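Local coordinates for putative hemoglobin-like oxygen-binding protein (Pseudoalteromonas haloplanktis, PDB 4UUR) that binds heme b and, as a group II truncated hemoglobin, probably binds and carries oxygen, at residues Leu125-Glu128 with Gly129-Ser133; Glu71-Ser74 with Gly75-Gly78. One frame throughout, in Å; residues are numbered along the deposited sequence.

Interaction 1: residues Leu125-Glu128 with Gly129-Ser133; sequences LLRE and GLKQS
G129, L130, K131 and Q132 each give their backbone N-H to the carbonyl four residues back, on L125, L126, R127 and E128, so that 125-128 and 129-133 form consecutive turns of one alpha-helix. This is the N-terminal part of helix 124-141, the last helix of the truncated globin fold, and the side chains meet in i to i+4 pairs along it. The bond from L130 N to L126 O is short at 2.7 Å. L126 and L130 cross at an angle, CG of L126 lying 3.8 Å from CD1 of L130. CG of L130 lies anti to the carbonyl carbon and beside the backbone N, which brings it to 3.2 Å from L126 O. L126 also rests on P24 and I27 of helix 24-27, and L130 on L117 and L77; L130 is buried, while L126, at the margin, packs against helix 24-27.

R127 and K131 run side by side in the same direction. Their charged ends, with NE of R127 5.6 Å from NZ of K131, are each engaged elsewhere: R127 NH2 bonds to V121 O and K131 NZ forms a salt bridge with D118, so both side chains fasten this helix to the end of helix 103-120 and the loop after it. The R127 chain also touches D118, so the two converge on the neighbourhood of that carboxylate. On the exposed side E128 and Q132 also point the same way. E128 is modelled in two conformers, and its bond to Q132 is probably not permanent. In the conformer described, a bend at chi2 (58°) brings OE2 toward the Q132 amide, and Q132 NE2 donates to E128 OE2 at 3.1 Å, with carboxylate and amide planes 28° apart.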
ATOM      1  N   LEU A 125      16.627   5.607   6.254  1.00 38.62           N
ATOM      2  CA  LEU A 125      17.089   4.334   5.705  1.00 38.44           C
ATOM      3  C   LEU A 125      15.877   3.434   5.455  1.00 39.33           C
ATOM      4  O   LEU A 125      15.626   3.023   4.313  1.00 40.19           O
ATOM      5  CB  LEU A 125      18.112   3.684   6.643  1.00 40.76           C
ATOM      6  CG  LEU A 125      19.430   4.470   6.829  1.00 40.99           C
ATOM      7  CD1 LEU A 125      20.417   3.653   7.648  1.00 36.00           C
ATOM      8  CD2 LEU A 125      20.049   4.892   5.485  1.00 43.37           C
ATOM      9  N   LEU A 126      15.112   3.168   6.519  1.00 38.31           N
ATOM     10  CA  LEU A 126      13.823   2.462   6.416  1.00 38.14           C
ATOM     11  C   LEU A 126      12.943   3.026   5.269  1.00 37.07           C
ATOM     12  O   LEU A 126      12.360   2.265   4.469  1.00 36.88           O
ATOM     13  CB  LEU A 126      13.080   2.514   7.748  1.00 35.61           C
ATOM     14  CG  LEU A 126      11.836   1.645   7.847  1.00 38.20           C
ATOM     15  CD1 LEU A 126      12.108   0.173   7.639  1.00 41.09           C
ATOM     16  CD2 LEU A 126      11.217   1.805   9.200  1.00 40.45           C
ATOM     17  N   ARG A 127      12.921   4.346   5.134  1.00 35.36           N
ATOM     18  CA  ARG A 127      12.052   4.961   4.155  1.00 35.41           C
ATOM     19  C   ARG A 127      12.422   4.565   2.762  1.00 37.47           C
ATOM     20  O   ARG A 127      11.526   4.235   1.970  1.00 35.73           O
ATOM     21  CB  ARG A 127      12.023   6.468   4.286  1.00 33.36           C
ATOM     22  CG  ARG A 127      11.133   7.195   3.259  1.00 33.54           C
ATOM     23  CD  ARG A 127      11.418   8.710   3.274  1.00 35.56           C
ATOM     24  NE  ARG A 127      11.651   9.103   4.659  1.00 39.14           N
ATOM     25  CZ  ARG A 127      12.431  10.112   5.047  1.00 37.11           C
ATOM     26  NH1 ARG A 127      12.992  10.883   4.140  1.00 33.79           N
ATOM     27  NH2 ARG A 127      12.628  10.335   6.362  1.00 32.73           N
ATOM     28  N   GLU A 128      13.719   4.639   2.446  1.00 41.05           N
ATOM     29  CA  GLU A 128      14.230   4.236   1.124  0.50 41.08           C
ATOM     30  C   GLU A 128      14.096   2.715   0.945  1.00 41.47           C
ATOM     31  O   GLU A 128      13.773   2.226  -0.136  1.00 42.54           O
ATOM     32  CB  GLU A 128      15.692   4.685   0.947  0.50 40.98           C
ATOM     33  CG  GLU A 128      16.302   4.415  -0.426  0.50 39.25           C
ATOM     34  CD  GLU A 128      15.545   5.076  -1.571  0.50 41.28           C
ATOM     35  OE1 GLU A 128      15.025   6.198  -1.414  0.50 45.12           O
ATOM     36  OE2 GLU A 128      15.473   4.474  -2.649  0.50 39.56           O
ATOM     37  N   GLY A 129      14.341   1.969   2.005  1.00 40.78           N
ATOM     38  CA  GLY A 129      14.055   0.534   1.974  1.00 45.22           C
ATOM     39  C   GLY A 129      12.598   0.227   1.622  1.00 43.83           C
ATOM     40  O   GLY A 129      12.309  -0.612   0.745  1.00 43.00           O
ATOM     41  N   LEU A 130      11.668   0.923   2.265  1.00 41.78           N
ATOM     42  CA  LEU A 130      10.233   0.652   2.007  1.00 40.21           C
ATOM     43  C   LEU A 130       9.825   1.062   0.604  1.00 38.41           C
ATOM     44  O   LEU A 130       9.090   0.333  -0.054  1.00 39.04           O
ATOM     45  CB  LEU A 130       9.342   1.295   3.040  1.00 36.79           C
ATOM     46  CG  LEU A 130       9.560   0.714   4.429  1.00 39.16           C
ATOM     47  CD1 LEU A 130       8.846   1.547   5.493  1.00 40.22           C
ATOM     48  CD2 LEU A 130       9.105  -0.738   4.491  1.00 44.07           C
ATOM     49  N   LYS A 131      10.342   2.175   0.124  1.00 35.09           N
ATOM     50  CA  LYS A 131      10.024   2.617  -1.223  1.00 41.65           C
ATOM     51  C   LYS A 131      10.418   1.596  -2.287  1.00 46.19           C
ATOM     52  O   LYS A 131       9.687   1.394  -3.250  1.00 50.47           O
ATOM     53  CB  LYS A 131      10.718   3.947  -1.568  1.00 41.31           C
ATOM     54  CG  LYS A 131      10.028   5.191  -1.065  1.00 44.21           C
ATOM     55  CD  LYS A 131      10.832   6.454  -1.381  1.00 42.85           C
ATOM     56  CE  LYS A 131      10.093   7.680  -0.886  1.00 40.07           C
ATOM     57  NZ  LYS A 131      10.903   8.913  -0.872  1.00 38.36           N
ATOM     58  N   GLN A 132      11.611   1.023  -2.145  1.00 50.59           N
ATOM     59  CA  GLN A 132      12.137   0.069  -3.132  1.00 46.27           C
ATOM     60  C   GLN A 132      11.305  -1.180  -3.069  1.00 39.13           C
ATOM     61  O   GLN A 132      10.866  -1.639  -4.096  1.00 36.36           O
ATOM     62  CB  GLN A 132      13.625  -0.256  -2.894  1.00 48.49           C
ATOM     63  CG  GLN A 132      14.555   0.908  -3.252  1.00 56.30           C
ATOM     64  CD  GLN A 132      14.380   1.349  -4.705  1.00 58.27           C
ATOM     65  OE1 GLN A 132      14.272   0.513  -5.590  1.00 64.51           O
ATOM     66  NE2 GLN A 132      14.317   2.660  -4.947  1.00 60.94           N
ATOM     67  N   SER A 133      11.034  -1.682  -1.865  1.00 36.81           N
ATOM     68  CA  SER A 133      10.289  -2.930  -1.724  1.00 37.21           C
ATOM     69  C   SER A 133       8.788  -2.864  -2.175  1.00 40.44           C
ATOM     70  O   SER A 133       8.263  -3.794  -2.831  1.00 36.05           O
ATOM     71  CB  SER A 133      10.465  -3.495  -0.335  1.00 39.14           C
ATOM     72  OG  SER A 133       9.895  -2.669   0.645  1.00 52.19           O
TER

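Interaction 2: residues Glu71-Ser74 with Gly75-Gly78; sequences EFLS and GWLG. With HEM (protoporphyrin IX containing Fe), chain C.
G75, within the last turn of helix 63-76, has its N 3.3 Å from F72 O, a weak and strongly bent hydrogen bond. W76 comes next and makes the straight one: its N-H meets the same F72 carbonyl, in the carbonyl plane, at 3.0 Å and an N-H...O angle of 173°. W76 CB, placed by the helix, lies over one face of the phenyl ring, a CH-pi contact 4.1 Å from the ring centroid. Chi1 of -169° then swings the indole alongside F72, so that CG and CD1 meet F72 CZ, CD1 at 3.6 Å from it. The two rings lie near parallel, at 23°, but slid so far that they hardly overlap. At the six-membered end of the indole, L73 CD2 approaches W76 CE3, and F134 of helix 124-141 meets the ring from outside the segment. L77 gives its N-H to L73 O at 3.0 Å and lays its CB and CG alongside that oxygen. G78, with positive phi, ends the helix in a Schellman motif, its N bonding to G75 O; S74 OG reaches on to P80 O.

F72 belongs to the pocket of the heme, whose iron carries a water and is bound by H96. The phenyl group stands between W76 and the heme methyl CMD, 4.0 Å from F72 CB, while the vinyl carbon CAC comes in obliquely, 3.6 Å from F72 CE2. This contact is purely apolar, so F72 probably constrains the methyl and vinyl edge by shape and dispersion, without a directional bond.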
ATOM      1  N   GLU A  71      -4.560  -4.197   7.619  1.00 41.56           N
ATOM      2  CA  GLU A  71      -4.378  -5.590   7.990  1.00 39.36           C
ATOM      3  C   GLU A  71      -3.232  -6.165   7.232  1.00 37.68           C
ATOM      4  O   GLU A  71      -2.419  -6.876   7.804  1.00 39.05           O
ATOM      5  CB  GLU A  71      -5.645  -6.412   7.710  1.00 39.90           C
ATOM      6  CG  GLU A  71      -6.715  -6.272   8.774  1.00 42.05           C
ATOM      7  CD  GLU A  71      -8.135  -6.510   8.260  1.00 45.26           C
ATOM      8  OE1 GLU A  71      -8.396  -7.229   7.255  1.00 50.57           O
ATOM      9  OE2 GLU A  71      -9.027  -5.932   8.877  1.00 54.68           O
ATOM     10  N   PHE A  72      -3.126  -5.840   5.944  1.00 38.64           N
ATOM     11  CA  PHE A  72      -1.999  -6.377   5.155  1.00 41.27           C
ATOM     12  C   PHE A  72      -0.678  -5.836   5.621  1.00 42.15           C
ATOM     13  O   PHE A  72       0.274  -6.608   5.823  1.00 48.36           O
ATOM     14  CB  PHE A  72      -2.156  -6.133   3.672  1.00 37.94           C
ATOM     15  CG  PHE A  72      -0.918  -6.406   2.886  1.00 38.80           C
ATOM     16  CD1 PHE A  72      -0.563  -7.709   2.539  1.00 40.19           C
ATOM     17  CD2 PHE A  72      -0.101  -5.342   2.466  1.00 39.99           C
ATOM     18  CE1 PHE A  72       0.590  -7.944   1.790  1.00 39.46           C
ATOM     19  CE2 PHE A  72       1.026  -5.562   1.721  1.00 37.60           C
ATOM     20  CZ  PHE A  72       1.379  -6.865   1.378  1.00 39.52           C
ATOM     21  N   LEU A  73      -0.637  -4.519   5.812  1.00 42.67           N
ATOM     22  CA  LEU A  73       0.584  -3.826   6.267  1.00 40.17           C
ATOM     23  C   LEU A  73       1.054  -4.313   7.639  1.00 36.18           C
ATOM     24  O   LEU A  73       2.231  -4.477   7.836  1.00 35.29           O
ATOM     25  CB  LEU A  73       0.407  -2.299   6.294  1.00 37.41           C
ATOM     26  CG  LEU A  73       0.372  -1.648   4.928  1.00 35.59           C
ATOM     27  CD1 LEU A  73       0.217  -0.137   5.074  1.00 40.25           C
ATOM     28  CD2 LEU A  73       1.601  -2.017   4.135  1.00 35.04           C
ATOM     29  N   SER A  74       0.152  -4.553   8.577  1.00 38.10           N
ATOM     30  CA  SER A  74       0.608  -5.065   9.858  1.00 41.38           C
ATOM     31  C   SER A  74       1.511  -6.316   9.724  1.00 42.78           C
ATOM     32  O   SER A  74       2.547  -6.373  10.348  1.00 48.34           O
ATOM     33  CB  SER A  74      -0.533  -5.366  10.797  1.00 43.54           C
ATOM     34  OG  SER A  74      -0.026  -6.146  11.887  1.00 49.13           O
ATOM     35  N   GLY A  75       1.161  -7.288   8.893  1.00 39.79           N
ATOM     36  CA  GLY A  75       2.026  -8.434   8.717  1.00 40.33           C
ATOM     37  C   GLY A  75       3.177  -8.236   7.761  1.00 39.95           C
ATOM     38  O   GLY A  75       4.276  -8.691   8.001  1.00 41.00           O
ATOM     39  N   TRP A  76       2.949  -7.558   6.650  1.00 40.61           N
ATOM     40  CA  TRP A  76       4.047  -7.301   5.713  1.00 40.61           C
ATOM     41  C   TRP A  76       5.218  -6.537   6.361  1.00 42.55           C
ATOM     42  O   TRP A  76       6.344  -6.588   5.859  1.00 41.96           O
ATOM     43  CB  TRP A  76       3.526  -6.506   4.536  1.00 37.21           C
ATOM     44  CG  TRP A  76       4.448  -6.403   3.430  1.00 37.63           C
ATOM     45  CD1 TRP A  76       4.754  -7.376   2.550  1.00 40.93           C
ATOM     46  CD2 TRP A  76       5.135  -5.218   2.983  1.00 38.25           C
ATOM     47  NE1 TRP A  76       5.619  -6.891   1.585  1.00 37.46           N
ATOM     48  CE2 TRP A  76       5.878  -5.571   1.847  1.00 37.23           C
ATOM     49  CE3 TRP A  76       5.188  -3.891   3.443  1.00 39.30           C
ATOM     50  CZ2 TRP A  76       6.667  -4.646   1.146  1.00 39.38           C
ATOM     51  CZ3 TRP A  76       5.979  -2.985   2.775  1.00 36.86           C
ATOM     52  CH2 TRP A  76       6.703  -3.360   1.629  1.00 40.94           C
ATOM     53  N   LEU A  77       4.931  -5.791   7.430  1.00 42.43           N
ATOM     54  CA  LEU A  77       5.972  -5.056   8.197  1.00 45.10           C
ATOM     55  C   LEU A  77       6.468  -5.794   9.491  1.00 50.87           C
ATOM     56  O   LEU A  77       7.366  -5.314  10.197  1.00 59.63           O
ATOM     57  CB  LEU A  77       5.443  -3.671   8.587  1.00 39.70           C
ATOM     58  CG  LEU A  77       4.998  -2.679   7.513  1.00 38.44           C
ATOM     59  CD1 LEU A  77       4.146  -1.611   8.164  1.00 36.81           C
ATOM     60  CD2 LEU A  77       6.139  -2.045   6.726  1.00 34.95           C
ATOM     61  N   GLY A  78       5.876  -6.937   9.818  1.00 48.94           N
ATOM     62  CA  GLY A  78       6.381  -7.781  10.895  1.00 43.49           C
ATOM     63  C   GLY A  78       5.578  -7.648  12.142  1.00 42.93           C
ATOM     64  O   GLY A  78       6.092  -7.880  13.186  1.00 54.69           O
TER
HETATM   65  CHA HEM C 700      -6.775  -4.398  -3.566  1.00 26.41           C
HETATM   66  CHB HEM C 700      -5.352  -1.625  -7.307  1.00 23.80           C
HETATM   67  CHC HEM C 700      -0.751  -2.527  -6.038  1.00 25.84           C
HETATM   68  CHD HEM C 700      -2.287  -4.370  -1.908  1.00 28.42           C
HETATM   69  C1A HEM C 700      -6.786  -3.601  -4.696  1.00 26.76           C
HETATM   70  C2A HEM C 700      -7.936  -3.180  -5.364  1.00 25.64           C
HETATM   71  C3A HEM C 700      -7.532  -2.385  -6.395  1.00 26.37           C
HETATM   72  C4A HEM C 700      -6.119  -2.318  -6.396  1.00 26.53           C
HETATM   73  CMA HEM C 700      -8.436  -1.691  -7.406  1.00 27.86           C
HETATM   74  CAA HEM C 700      -9.378  -3.521  -5.042  1.00 27.61           C
HETATM   75  CBA HEM C 700      -9.776  -3.144  -3.616  1.00 35.54           C
HETATM   76  CGA HEM C 700     -11.226  -2.745  -3.433  1.00 36.29           C
HETATM   77  O1A HEM C 700     -11.755  -1.718  -3.909  1.00 38.57           O
HETATM   78  O2A HEM C 700     -11.913  -3.478  -2.705  1.00 47.68           O
HETATM   79  C1B HEM C 700      -3.948  -1.672  -7.298  1.00 25.44           C
HETATM   80  C2B HEM C 700      -3.115  -1.187  -8.352  1.00 26.36           C
HETATM   81  C3B HEM C 700      -1.817  -1.452  -8.000  1.00 27.60           C
HETATM   82  C4B HEM C 700      -1.904  -2.163  -6.728  1.00 26.11           C
HETATM   83  CMB HEM C 700      -3.648  -0.456  -9.573  1.00 28.92           C
HETATM   84  CAB HEM C 700      -0.456  -1.257  -8.594  1.00 31.21           C
HETATM   85  CBB HEM C 700      -0.293  -0.876  -9.819  1.00 37.94           C
HETATM   86  C1C HEM C 700      -0.731  -3.028  -4.742  1.00 27.84           C
HETATM   87  C2C HEM C 700       0.400  -3.221  -3.932  1.00 30.31           C
HETATM   88  C3C HEM C 700      -0.059  -3.775  -2.762  1.00 31.69           C
HETATM   89  C4C HEM C 700      -1.468  -3.864  -2.863  1.00 30.69           C
HETATM   90  CMC HEM C 700       1.832  -2.916  -4.350  1.00 33.11           C
HETATM   91  CAC HEM C 700       0.664  -4.158  -1.529  1.00 39.33           C
HETATM   92  CBC HEM C 700       1.939  -3.847  -1.327  1.00 41.60           C
HETATM   93  C1D HEM C 700      -3.620  -4.545  -2.108  1.00 27.67           C
HETATM   94  C2D HEM C 700      -4.423  -5.272  -1.128  1.00 28.09           C
HETATM   95  C3D HEM C 700      -5.655  -5.274  -1.589  1.00 30.93           C
HETATM   96  C4D HEM C 700      -5.607  -4.564  -2.858  1.00 28.38           C
HETATM   97  CMD HEM C 700      -3.998  -5.927   0.157  1.00 30.61           C
HETATM   98  CAD HEM C 700      -6.854  -5.956  -0.954  1.00 35.44           C
HETATM   99  CBD HEM C 700      -6.964  -7.310  -1.661  1.00 41.73           C
HETATM  100  CGD HEM C 700      -8.064  -8.226  -1.112  1.00 51.80           C
HETATM  101  O1D HEM C 700      -8.898  -7.837  -0.281  1.00 52.81           O
HETATM  102  O2D HEM C 700      -8.173  -9.412  -1.483  1.00 54.82           O
HETATM  103  NA  HEM C 700      -5.676  -3.022  -5.322  1.00 26.29           N
HETATM  104  NB  HEM C 700      -3.173  -2.223  -6.385  1.00 26.02           N
HETATM  105  NC  HEM C 700      -1.830  -3.389  -4.066  1.00 26.31           N
HETATM  106  ND  HEM C 700      -4.362  -4.095  -3.094  1.00 27.03           N
HETATM  107 FE   HEM C 700      -3.798  -3.218  -4.661  1.00 28.06          FE
HETATM  108  O   HOH W   1      -4.036  -1.315  -3.597  1.00 23.31           O

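From the N terminus the chain reaches interaction 2 first, at the C-terminal end of helix 63-76, and interaction 1 only after helix 103-120, at the start of helix 124-141. Each spans a single continuous stretch and closes no long loop; they follow in series, neither nested nor crossing. In space they nevertheless touch: S133 OG packs 3.4 Å from W76 CH2, and L130 CD2 lies 3.9 Å from L77 CD2. The C-terminal end of helix 63-76 and the turn after it thereby rest against the N-terminal half of helix 124-141, with helix 24-27 beside both through P24. From F72, interaction 2 extends this packing to the heme.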